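Side-chain contacts in pesticidal crystal protein Cry2Aa (Bacillus thuringiensis serovar kurstaki, PDB 1I5P), which promotes colloid-osmotic lysis of midgut epithelial cells in dipteran and lepidopteran larvae, acting as a receptor-binding insecticidal toxin: residues 51-56 / 78-83; 63-68 / 256-261; 189-192 / 197-200. All blocks are in the same frame, centred on the assembly; numbering follows the deposited sequence.

Interaction 1. Residues 51-56 / 78-83; sequences APVVGT and WGIIFP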
ATOM      1  N   ALA A  51      -4.531   6.894  13.822  1.00 15.06           N
ATOM      2  CA  ALA A  51      -3.587   7.036  14.924  1.00 13.38           C
ATOM      3  C   ALA A  51      -2.194   6.823  14.345  1.00 13.25           C
ATOM      4  O   ALA A  51      -1.913   5.775  13.766  1.00 13.59           O
ATOM      5  CB  ALA A  51      -3.879   5.995  15.994  1.00 11.79           C
ATOM      6  N   PRO A  52      -1.308   7.821  14.482  1.00 13.12           N
ATOM      7  CA  PRO A  52       0.062   7.736  13.966  1.00 13.44           C
ATOM      8  C   PRO A  52       0.843   6.482  14.359  1.00 13.71           C
ATOM      9  O   PRO A  52       1.712   6.038  13.608  1.00 11.40           O
ATOM     10  CB  PRO A  52       0.713   9.007  14.508  1.00 15.38           C
ATOM     11  CG  PRO A  52      -0.090   9.298  15.757  1.00 14.59           C
ATOM     12  CD  PRO A  52      -1.484   9.066  15.244  1.00 12.36           C
ATOM     13  N   VAL A  53       0.552   5.914  15.527  1.00 11.63           N
ATOM     14  CA  VAL A  53       1.257   4.714  15.956  1.00 12.24           C
ATOM     15  C   VAL A  53       1.138   3.573  14.935  1.00 13.74           C
ATOM     16  O   VAL A  53       2.042   2.740  14.817  1.00 14.48           O
ATOM     17  CB  VAL A  53       0.734   4.213  17.325  1.00 12.56           C
ATOM     18  CG1 VAL A  53      -0.692   3.697  17.189  1.00 12.61           C
ATOM     19  CG2 VAL A  53       1.649   3.127  17.862  1.00 10.02           C
ATOM     20  N   VAL A  54       0.033   3.528  14.194  1.00 13.77           N
ATOM     21  CA  VAL A  54      -0.141   2.451  13.218  1.00 16.18           C
ATOM     22  C   VAL A  54       0.964   2.533  12.172  1.00 14.80           C
ATOM     23  O   VAL A  54       1.471   1.509  11.707  1.00 13.82           O
ATOM     24  CB  VAL A  54      -1.537   2.505  12.524  1.00 17.38           C
ATOM     25  CG1 VAL A  54      -2.640   2.518  13.578  1.00 18.93           C
ATOM     26  CG2 VAL A  54      -1.641   3.723  11.618  1.00 20.56           C
ATOM     27  N   GLY A  55       1.346   3.758  11.826  1.00 13.28           N
ATOM     28  CA  GLY A  55       2.400   3.963  10.853  1.00 14.75           C
ATOM     29  C   GLY A  55       3.743   3.527  11.407  1.00 14.42           C
ATOM     30  O   GLY A  55       4.547   2.923  10.701  1.00 12.28           O
ATOM     31  N   THR A  56       3.983   3.830  12.679  1.00 13.61           N
ATOM     32  CA  THR A  56       5.230   3.445  13.322  1.00 14.95           C
ATOM     33  C   THR A  56       5.337   1.924  13.408  1.00 13.84           C
ATOM     34  O   THR A  56       6.373   1.345  13.071  1.00 14.80           O
ATOM     35  CB  THR A  56       5.333   4.019  14.751  1.00 13.52           C
ATOM     36  OG1 THR A  56       5.195   5.444  14.709  1.00 17.50           O
ATOM     37  CG2 THR A  56       6.687   3.676  15.363  1.00 14.72           C
ATOM     38  N   TRP A  78       6.016  -4.307  21.837  1.00 16.60           N
ATOM     39  CA  TRP A  78       5.304  -3.956  23.064  1.00 16.79           C
ATOM     40  C   TRP A  78       5.648  -2.529  23.477  1.00 15.98           C
ATOM     41  O   TRP A  78       4.778  -1.766  23.908  1.00 15.13           O
ATOM     42  CB  TRP A  78       5.699  -4.922  24.191  1.00 18.53           C
ATOM     43  CG  TRP A  78       5.032  -4.657  25.510  1.00 20.26           C
ATOM     44  CD1 TRP A  78       3.850  -5.179  25.952  1.00 21.90           C
ATOM     45  CD2 TRP A  78       5.512  -3.810  26.563  1.00 22.58           C
ATOM     46  NE1 TRP A  78       3.567  -4.717  27.214  1.00 22.21           N
ATOM     47  CE2 TRP A  78       4.569  -3.873  27.612  1.00 22.56           C
ATOM     48  CE3 TRP A  78       6.648  -3.004  26.722  1.00 23.34           C
ATOM     49  CZ2 TRP A  78       4.727  -3.161  28.806  1.00 22.96           C
ATOM     50  CZ3 TRP A  78       6.805  -2.296  27.909  1.00 23.79           C
ATOM     51  CH2 TRP A  78       5.847  -2.380  28.936  1.00 22.74           C
ATOM     52  N   GLY A  79       6.922  -2.173  23.331  1.00 16.39           N
ATOM     53  CA  GLY A  79       7.382  -0.843  23.704  1.00 15.50           C
ATOM     54  C   GLY A  79       6.853   0.280  22.832  1.00 15.19           C
ATOM     55  O   GLY A  79       6.898   1.444  23.221  1.00 15.10           O
ATOM     56  N   ILE A  80       6.359  -0.064  21.648  1.00 14.69           N
ATOM     57  CA  ILE A  80       5.817   0.927  20.728  1.00 14.06           C
ATOM     58  C   ILE A  80       4.305   1.076  20.885  1.00 15.98           C
ATOM     59  O   ILE A  80       3.786   2.190  21.032  1.00 14.59           O
ATOM     60  CB  ILE A  80       6.102   0.534  19.263  1.00 16.11           C
ATOM     61  CG1 ILE A  80       7.610   0.586  18.992  1.00 16.38           C
ATOM     62  CG2 ILE A  80       5.338   1.460  18.315  1.00 13.27           C
ATOM     63  CD1 ILE A  80       8.009   0.030  17.631  1.00 17.12           C
ATOM     64  N   ILE A  81       3.605  -0.057  20.852  1.00 15.30           N
ATOM     65  CA  ILE A  81       2.149  -0.065  20.955  1.00 17.86           C
ATOM     66  C   ILE A  81       1.644   0.140  22.389  1.00 17.45           C
ATOM     67  O   ILE A  81       0.512   0.570  22.595  1.00 14.87           O
ATOM     68  CB  ILE A  81       1.573  -1.376  20.355  1.00 18.18           C
ATOM     69  CG1 ILE A  81       0.076  -1.216  20.093  1.00 21.61           C
ATOM     70  CG2 ILE A  81       1.835  -2.543  21.293  1.00 19.94           C
ATOM     71  CD1 ILE A  81      -0.261  -0.058  19.167  1.00 20.99           C
ATOM     72  N   PHE A  82       2.490  -0.165  23.368  1.00 17.17           N
ATOM     73  CA  PHE A  82       2.164   0.024  24.785  1.00 18.46           C
ATOM     74  C   PHE A  82       3.325   0.798  25.410  1.00 18.79           C
ATOM     75  O   PHE A  82       4.070   0.261  26.227  1.00 19.27           O
ATOM     76  CB  PHE A  82       2.017  -1.320  25.511  1.00 16.71           C
ATOM     77  CG  PHE A  82       0.780  -2.095  25.139  1.00 17.46           C
ATOM     78  CD1 PHE A  82       0.887  -3.357  24.565  1.00 15.38           C
ATOM     79  CD2 PHE A  82      -0.490  -1.578  25.388  1.00 16.39           C
ATOM     80  CE1 PHE A  82      -0.248  -4.099  24.245  1.00 17.19           C
ATOM     81  CE2 PHE A  82      -1.636  -2.314  25.070  1.00 18.08           C
ATOM     82  CZ  PHE A  82      -1.513  -3.578  24.497  1.00 17.35           C
ATOM     83  N   PRO A  83       3.509   2.062  25.008  1.00 19.92           N
ATOM     84  CA  PRO A  83       4.596   2.883  25.546  1.00 20.10           C
ATOM     85  C   PRO A  83       4.646   2.929  27.074  1.00 20.87           C
ATOM     86  O   PRO A  83       3.783   3.520  27.729  1.00 20.03           O
ATOM     87  CB  PRO A  83       4.338   4.248  24.916  1.00 18.34           C
ATOM     88  CG  PRO A  83       2.850   4.232  24.672  1.00 19.23           C
ATOM     89  CD  PRO A  83       2.662   2.861  24.108  1.00 20.58           C
TER
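Val-53, in the early part of helix 53-65, meets the last turn of helix 74-81 through a single methyl. Its CG2, anti to the backbone N, lies 3.9 Å from Ile-81 CD1. The same methyl is 4.1 Å from Ile-80 CG2 and also reaches the Ile-80 carbonyl oxygen, O, at 3.9 Å, a van der Waals approach. CG1 takes the hindered rotamer position between N and the carbonyl carbon (chi1 68°), which leaves the extended branch for the neighbouring helix. Ile-81 answers with its tip: its CB is not aimed at Val-53, but chi2 of 58° bends CD1 inward.

One turn further on, Thr-56 contributes its methyl rather than its hydroxyl, with CG2 3.9 Å from Ile-80 CG2. Ile-80 CG2 therefore touches methyls from two residues three positions apart, the spacing expected of one helix face. Around this contact, Gln-35 and Leu-31 of helix 31-44 touch Thr-56 and Ile-80, while Met-183 of helix 170-193 touches Ile-81. Four buried residues, meeting through methyl groups between two helices with further helices around them, are characteristic of the interior of the helical bundle in the delta-endotoxin N-terminal domain.

Interaction 2. Residues 63-68 / 256-261; sequences KKVGSL and VSIWSL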
ATOM      1  N   LYS A  63      10.739  -3.279   8.875  1.00 12.85           N
ATOM      2  CA  LYS A  63      12.173  -3.309   9.157  1.00 14.43           C
ATOM      3  C   LYS A  63      12.647  -4.600   9.828  1.00 14.01           C
ATOM      4  O   LYS A  63      13.789  -5.016   9.638  1.00 13.47           O
ATOM      5  CB  LYS A  63      12.558  -2.106  10.017  1.00 14.60           C
ATOM      6  CG  LYS A  63      12.576  -0.790   9.253  1.00 16.25           C
ATOM      7  CD  LYS A  63      12.980   0.369  10.143  1.00 14.83           C
ATOM      8  CE  LYS A  63      13.256   1.619   9.328  1.00 18.80           C
ATOM      9  NZ  LYS A  63      14.503   1.530   8.518  1.00 19.59           N
ATOM     10  N   LYS A  64      11.780  -5.225  10.621  1.00 14.59           N
ATOM     11  CA  LYS A  64      12.133  -6.478  11.281  1.00 14.04           C
ATOM     12  C   LYS A  64      12.273  -7.579  10.237  1.00 14.03           C
ATOM     13  O   LYS A  64      13.220  -8.369  10.264  1.00 11.79           O
ATOM     14  CB  LYS A  64      11.057  -6.876  12.296  1.00 13.72           C
ATOM     15  CG  LYS A  64      11.171  -6.166  13.635  1.00 13.49           C
ATOM     16  CD  LYS A  64      12.459  -6.555  14.355  1.00 14.11           C
ATOM     17  CE  LYS A  64      12.527  -5.934  15.744  1.00 17.15           C
ATOM     18  NZ  LYS A  64      13.807  -6.241  16.436  1.00 17.88           N
ATOM     19  N   VAL A  65      11.314  -7.624   9.320  1.00 13.40           N
ATOM     20  CA  VAL A  65      11.299  -8.617   8.250  1.00 12.76           C
ATOM     21  C   VAL A  65      12.383  -8.294   7.220  1.00 12.14           C
ATOM     22  O   VAL A  65      12.951  -9.190   6.591  1.00  8.81           O
ATOM     23  CB  VAL A  65       9.924  -8.624   7.536  1.00 13.51           C
ATOM     24  CG1 VAL A  65       9.967  -9.516   6.293  1.00 16.14           C
ATOM     25  CG2 VAL A  65       8.844  -9.103   8.496  1.00 14.88           C
ATOM     26  N   GLY A  66      12.659  -7.004   7.062  1.00 11.00           N
ATOM     27  CA  GLY A  66      13.646  -6.559   6.094  1.00 13.23           C
ATOM     28  C   GLY A  66      15.097  -6.756   6.486  1.00 14.24           C
ATOM     29  O   GLY A  66      15.995  -6.472   5.700  1.00 15.40           O
ATOM     30  N   SER A  67      15.333  -7.254   7.694  1.00 14.82           N
ATOM     31  CA  SER A  67      16.701  -7.466   8.164  1.00 16.89           C
ATOM     32  C   SER A  67      16.855  -8.733   9.006  1.00 15.07           C
ATOM     33  O   SER A  67      16.062  -8.991   9.910  1.00 13.42           O
ATOM     34  CB  SER A  67      17.160  -6.253   8.969  1.00 17.17           C
ATOM     35  OG  SER A  67      18.410  -6.510   9.572  1.00 26.13           O
ATOM     36  N   LEU A  68      17.889  -9.513   8.707  1.00 14.68           N
ATOM     37  CA  LEU A  68      18.139 -10.756   9.425  1.00 12.49           C
ATOM     38  C   LEU A  68      18.304 -10.523  10.923  1.00 13.99           C
ATOM     39  O   LEU A  68      18.097 -11.431  11.735  1.00 12.77           O
ATOM     40  CB  LEU A  68      19.391 -11.447   8.871  1.00 11.44           C
ATOM     41  CG  LEU A  68      19.666 -12.846   9.451  1.00 14.84           C
ATOM     42  CD1 LEU A  68      18.440 -13.735   9.255  1.00  9.02           C
ATOM     43  CD2 LEU A  68      20.884 -13.460   8.772  1.00 10.68           C
ATOM     44  N   VAL A 256      -1.862  -7.203   7.633  1.00 11.77           N
ATOM     45  CA  VAL A 256      -2.228  -8.454   6.992  1.00 12.37           C
ATOM     46  C   VAL A 256      -1.187  -8.803   5.932  1.00 13.29           C
ATOM     47  O   VAL A 256      -0.811  -9.965   5.786  1.00 15.55           O
ATOM     48  CB  VAL A 256      -3.612  -8.363   6.329  1.00 10.74           C
ATOM     49  CG1 VAL A 256      -3.939  -9.684   5.652  1.00 10.17           C
ATOM     50  CG2 VAL A 256      -4.670  -8.032   7.378  1.00 10.94           C
ATOM     51  N   SER A 257      -0.716  -7.787   5.211  1.00 12.62           N
ATOM     52  CA  SER A 257       0.288  -7.974   4.160  1.00 14.03           C
ATOM     53  C   SER A 257       1.669  -8.370   4.688  1.00 14.90           C
ATOM     54  O   SER A 257       2.461  -8.985   3.967  1.00 12.60           O
ATOM     55  CB  SER A 257       0.429  -6.702   3.335  1.00 13.50           C
ATOM     56  OG  SER A 257      -0.719  -6.492   2.527  1.00 18.82           O
ATOM     57  N   ILE A 258       1.976  -8.012   5.932  1.00 13.35           N
ATOM     58  CA  ILE A 258       3.274  -8.380   6.467  1.00 14.06           C
ATOM     59  C   ILE A 258       3.241  -9.739   7.165  1.00 13.37           C
ATOM     60  O   ILE A 258       4.257 -10.433   7.208  1.00 12.71           O
ATOM     61  CB  ILE A 258       3.827  -7.304   7.439  1.00 12.28           C
ATOM     62  CG1 ILE A 258       5.337  -7.488   7.605  1.00 15.22           C
ATOM     63  CG2 ILE A 258       3.131  -7.403   8.791  1.00 13.30           C
ATOM     64  CD1 ILE A 258       6.139  -7.227   6.339  1.00 11.99           C
ATOM     65  N   TRP A 259       2.079 -10.134   7.685  1.00 11.12           N
ATOM     66  CA  TRP A 259       1.965 -11.419   8.385  1.00 11.19           C
ATOM     67  C   TRP A 259       2.383 -12.615   7.532  1.00 12.22           C
ATOM     68  O   TRP A 259       3.128 -13.479   7.993  1.00 13.19           O
ATOM     69  CB  TRP A 259       0.535 -11.646   8.874  1.00  9.88           C
ATOM     70  CG  TRP A 259       0.043 -10.630   9.854  1.00 12.26           C
ATOM     71  CD1 TRP A 259       0.802  -9.795  10.633  1.00 13.00           C
ATOM     72  CD2 TRP A 259      -1.320 -10.349  10.174  1.00 13.23           C
ATOM     73  NE1 TRP A 259      -0.012  -9.010  11.415  1.00 13.67           N
ATOM     74  CE2 TRP A 259      -1.321  -9.328  11.154  1.00 15.33           C
ATOM     75  CE3 TRP A 259      -2.547 -10.857   9.729  1.00 12.21           C
ATOM     76  CZ2 TRP A 259      -2.496  -8.808  11.694  1.00 14.86           C
ATOM     77  CZ3 TRP A 259      -3.718 -10.341  10.268  1.00 14.08           C
ATOM     78  CH2 TRP A 259      -3.683  -9.325  11.238  1.00 13.40           C
ATOM     79  N   SER A 260       1.897 -12.664   6.296  1.00 10.50           N
ATOM     80  CA  SER A 260       2.223 -13.768   5.409  1.00 13.40           C
ATOM     81  C   SER A 260       3.666 -13.689   4.918  1.00 12.30           C
ATOM     82  O   SER A 260       4.091 -14.504   4.099  1.00 14.24           O
ATOM     83  CB  SER A 260       1.248 -13.813   4.222  1.00  7.86           C
ATOM     84  OG  SER A 260       1.282 -12.613   3.475  1.00 13.81           O
ATOM     85  N   LEU A 261       4.410 -12.699   5.411  1.00 12.35           N
ATOM     86  CA  LEU A 261       5.821 -12.550   5.048  1.00 13.01           C
ATOM     87  C   LEU A 261       6.696 -12.793   6.276  1.00 13.24           C
ATOM     88  O   LEU A 261       7.918 -12.796   6.179  1.00 14.78           O
ATOM     89  CB  LEU A 261       6.100 -11.153   4.465  1.00 11.74           C
ATOM     90  CG  LEU A 261       5.471 -10.890   3.089  1.00 10.49           C
ATOM     91  CD1 LEU A 261       5.799  -9.480   2.639  1.00  7.69           C
ATOM     92  CD2 LEU A 261       5.974 -11.923   2.071  1.00  6.96           C
TER
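Leu-261 N donates to Ile-258 O at 2.9 Å, a backbone bond at the end of helix 238-259 that ties together the two residues facing Val-65. Across the contact the evidence is of apolar packing. Val-65, in the last turn of helix 53-65, divides its two methyls between the two partners. CG2 faces Ile-258, at 3.9 Å from Ile-258 CD1 and 4.0 Å from Ile-258 CG1, and these side chains reach toward each other tip to tip. CG1 turns to the backbone instead, standing 3.9 Å from Leu-261 O.

The torsions account for this division. With chi1 of 172°, Val-65 holds CG1 anti to its backbone N and CG2 anti to its carbonyl carbon, so the methyls diverge over the two targets. Ile-258 has CG1 extended from the main chain (chi1 -161°), and its chi2 of 66° folds CD1 so that both CG1 and CD1 present themselves to the one valine methyl. Leu-261 adds a looser flank, its CB lying 4.6 Å from Val-65 CG1. The alpha carbons of Val-65 and Leu-261, 7.5 Å apart, are the nearest such pair across the two segments.

Beyond this pair, Trp-259 points away and hydrogen-bonds through NE1 to Asn-182 OD1 on helix 170-193, while the backbone of Val-65 bonds to Leu-267 of strand 267-268. Ser-260 O accepts from Arg-548 NH2, on strand 541-550. The contact thus joins the C-terminal ends of two bundle helices, through segments 188 residues apart at their closest ends, where the helical domain of this three-domain toxin meets its beta-rich part.

Interaction 3. Residues 189-192 / 197-200; sequences RDVI and EWGI
A Schellman motif ends the short helix 195-198, and the residues flanking its glycine fold back onto helix 170-193: Trp-198 packs on Asp-190 and Val-191, and Ile-200 on Val-191. Gly-199 is the pivot: its positive phi of 79° reverses the helical course, a conformation that favours glycine.

Trp-198 brings the six-membered part of its indole to the helix. CH2 lies 3.9 Å from Asp-190 CB, and the adjacent CZ3 is 4.0 Å from Val-191 CA, which approaches the ring obliquely. Asp-190 O stands over one face, 4.0 Å above the ring plane and displaced toward the rim. With chi2 of -1° the indole is turned so that this benzo end leads. Val-191 flanks it with CG2, at 4.3 Å from Trp-198 CZ3, and uses its other methyl for Ile-200: Val-191 CG1 and Ile-200 CG1 are 4.2 Å apart, their side chains crossing at about a right angle.

Of its side chain, Asp-190 gives this contact only the methylene. Its carboxylate is held by two backbone amides, OD1 by Ile-73 N and OD2 by Leu-74 N, where helix 74-81 begins. Helix 145-160 lies against the pair, with Ile-146 on Trp-198, Thr-147 on Ile-200 and Val-150 on Val-191, while Tyr-208 of helix 202-232 also packs on Val-191.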
ATOM      1  N   ARG A 189       6.437 -16.025  15.841  1.00 14.39           N
ATOM      2  CA  ARG A 189       7.650 -15.916  15.043  1.00 16.11           C
ATOM      3  C   ARG A 189       8.873 -15.861  15.959  1.00 15.78           C
ATOM      4  O   ARG A 189       9.915 -16.428  15.642  1.00 16.05           O
ATOM      5  CB  ARG A 189       7.604 -14.657  14.168  1.00 15.02           C
ATOM      6  CG  ARG A 189       8.725 -14.564  13.134  1.00 14.07           C
ATOM      7  CD  ARG A 189       8.674 -13.228  12.412  1.00  9.97           C
ATOM      8  NE  ARG A 189       9.564 -13.160  11.252  1.00 12.26           N
ATOM      9  CZ  ARG A 189      10.688 -12.453  11.208  1.00 12.40           C
ATOM     10  NH1 ARG A 189      11.077 -11.751  12.264  1.00  9.75           N
ATOM     11  NH2 ARG A 189      11.409 -12.421  10.096  1.00 14.42           N
ATOM     12  N   ASP A 190       8.743 -15.176  17.092  1.00 16.76           N
ATOM     13  CA  ASP A 190       9.852 -15.064  18.037  1.00 15.61           C
ATOM     14  C   ASP A 190      10.260 -16.439  18.556  1.00 16.95           C
ATOM     15  O   ASP A 190      11.448 -16.755  18.620  1.00 15.75           O
ATOM     16  CB  ASP A 190       9.470 -14.167  19.219  1.00 14.26           C
ATOM     17  CG  ASP A 190       9.556 -12.681  18.887  1.00 14.36           C
ATOM     18  OD1 ASP A 190      10.017 -12.334  17.779  1.00 14.12           O
ATOM     19  OD2 ASP A 190       9.171 -11.857  19.744  1.00 12.84           O
ATOM     20  N   VAL A 191       9.278 -17.256  18.925  1.00 16.29           N
ATOM     21  CA  VAL A 191       9.566 -18.594  19.432  1.00 15.07           C
ATOM     22  C   VAL A 191      10.365 -19.382  18.400  1.00 16.29           C
ATOM     23  O   VAL A 191      11.338 -20.058  18.733  1.00 12.68           O
ATOM     24  CB  VAL A 191       8.265 -19.368  19.745  1.00 16.81           C
ATOM     25  CG1 VAL A 191       8.589 -20.821  20.087  1.00 16.83           C
ATOM     26  CG2 VAL A 191       7.528 -18.700  20.896  1.00 12.37           C
ATOM     27  N   ILE A 192       9.947 -19.273  17.144  1.00 16.27           N
ATOM     28  CA  ILE A 192      10.601 -19.973  16.044  1.00 15.02           C
ATOM     29  C   ILE A 192      12.051 -19.539  15.818  1.00 16.65           C
ATOM     30  O   ILE A 192      12.966 -20.369  15.817  1.00 15.95           O
ATOM     31  CB  ILE A 192       9.829 -19.760  14.720  1.00 14.43           C
ATOM     32  CG1 ILE A 192       8.422 -20.361  14.839  1.00 13.89           C
ATOM     33  CG2 ILE A 192      10.601 -20.377  13.557  1.00 10.18           C
ATOM     34  CD1 ILE A 192       7.510 -20.046  13.672  1.00 14.23           C
ATOM     35  N   GLU A 197      18.125 -20.537  21.103  1.00 27.67           N
ATOM     36  CA  GLU A 197      18.496 -19.588  22.150  1.00 28.92           C
ATOM     37  C   GLU A 197      17.608 -19.676  23.395  1.00 28.67           C
ATOM     38  O   GLU A 197      18.070 -19.437  24.509  1.00 28.18           O
ATOM     39  CB  GLU A 197      18.444 -18.148  21.612  1.00 30.59           C
ATOM     40  CG  GLU A 197      19.488 -17.767  20.558  1.00 33.24           C
ATOM     41  CD  GLU A 197      19.191 -18.313  19.162  1.00 36.82           C
ATOM     42  OE1 GLU A 197      18.052 -18.757  18.906  1.00 34.49           O
ATOM     43  OE2 GLU A 197      20.105 -18.281  18.306  1.00 38.00           O
ATOM     44  N   TRP A 198      16.337 -20.018  23.213  1.00 27.38           N
ATOM     45  CA  TRP A 198      15.418 -20.093  24.344  1.00 27.58           C
ATOM     46  C   TRP A 198      15.252 -21.486  24.937  1.00 28.02           C
ATOM     47  O   TRP A 198      14.529 -21.665  25.916  1.00 27.09           O
ATOM     48  CB  TRP A 198      14.046 -19.542  23.939  1.00 25.82           C
ATOM     49  CG  TRP A 198      14.049 -18.064  23.657  1.00 23.02           C
ATOM     50  CD1 TRP A 198      15.114 -17.210  23.745  1.00 21.80           C
ATOM     51  CD2 TRP A 198      12.929 -17.268  23.257  1.00 23.54           C
ATOM     52  NE1 TRP A 198      14.725 -15.932  23.426  1.00 22.38           N
ATOM     53  CE2 TRP A 198      13.388 -15.938  23.123  1.00 23.67           C
ATOM     54  CE3 TRP A 198      11.580 -17.549  22.998  1.00 24.29           C
ATOM     55  CZ2 TRP A 198      12.544 -14.891  22.741  1.00 22.85           C
ATOM     56  CZ3 TRP A 198      10.740 -16.506  22.618  1.00 24.72           C
ATOM     57  CH2 TRP A 198      11.227 -15.192  22.493  1.00 24.77           C
ATOM     58  N   GLY A 199      15.925 -22.468  24.347  1.00 29.58           N
ATOM     59  CA  GLY A 199      15.828 -23.827  24.844  1.00 29.84           C
ATOM     60  C   GLY A 199      14.564 -24.540  24.401  1.00 30.33           C
ATOM     61  O   GLY A 199      14.131 -25.500  25.033  1.00 30.08           O
ATOM     62  N   ILE A 200      13.972 -24.072  23.307  1.00 30.29           N
ATOM     63  CA  ILE A 200      12.749 -24.662  22.773  1.00 29.52           C
ATOM     64  C   ILE A 200      13.028 -26.042  22.188  1.00 29.45           C
ATOM     65  O   ILE A 200      14.018 -26.233  21.484  1.00 29.65           O
ATOM     66  CB  ILE A 200      12.143 -23.752  21.672  1.00 30.98           C
ATOM     67  CG1 ILE A 200      11.747 -22.401  22.279  1.00 31.76           C
ATOM     68  CG2 ILE A 200      10.948 -24.431  21.022  1.00 31.32           C
ATOM     69  CD1 ILE A 200      10.765 -22.500  23.437  1.00 31.47           C
TER

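In the fold
All three contacts lie in the N-terminal helical domain. Interactions 1 and 2 use opposite ends of helix 53-65, their centres about 17 Å apart: the early turns meet helix 74-81, the last turn meets helix 238-259. Both are mainly methyl packing between buried residues. Interaction 3 lies further out, 31 Å from the centre of the chain against 19 and 14 Å, with a partly exposed isoleucine, and is the one that relies on an aromatic ring. It is also the most local: its segments are only 5 residues apart at their closest ends, whereas those of interaction 2 are 188 apart. Interactions 2 and 3 touch where Arg-189 NH2 packs 4.2 Å from Val-65 CA; interaction 1 touches neither.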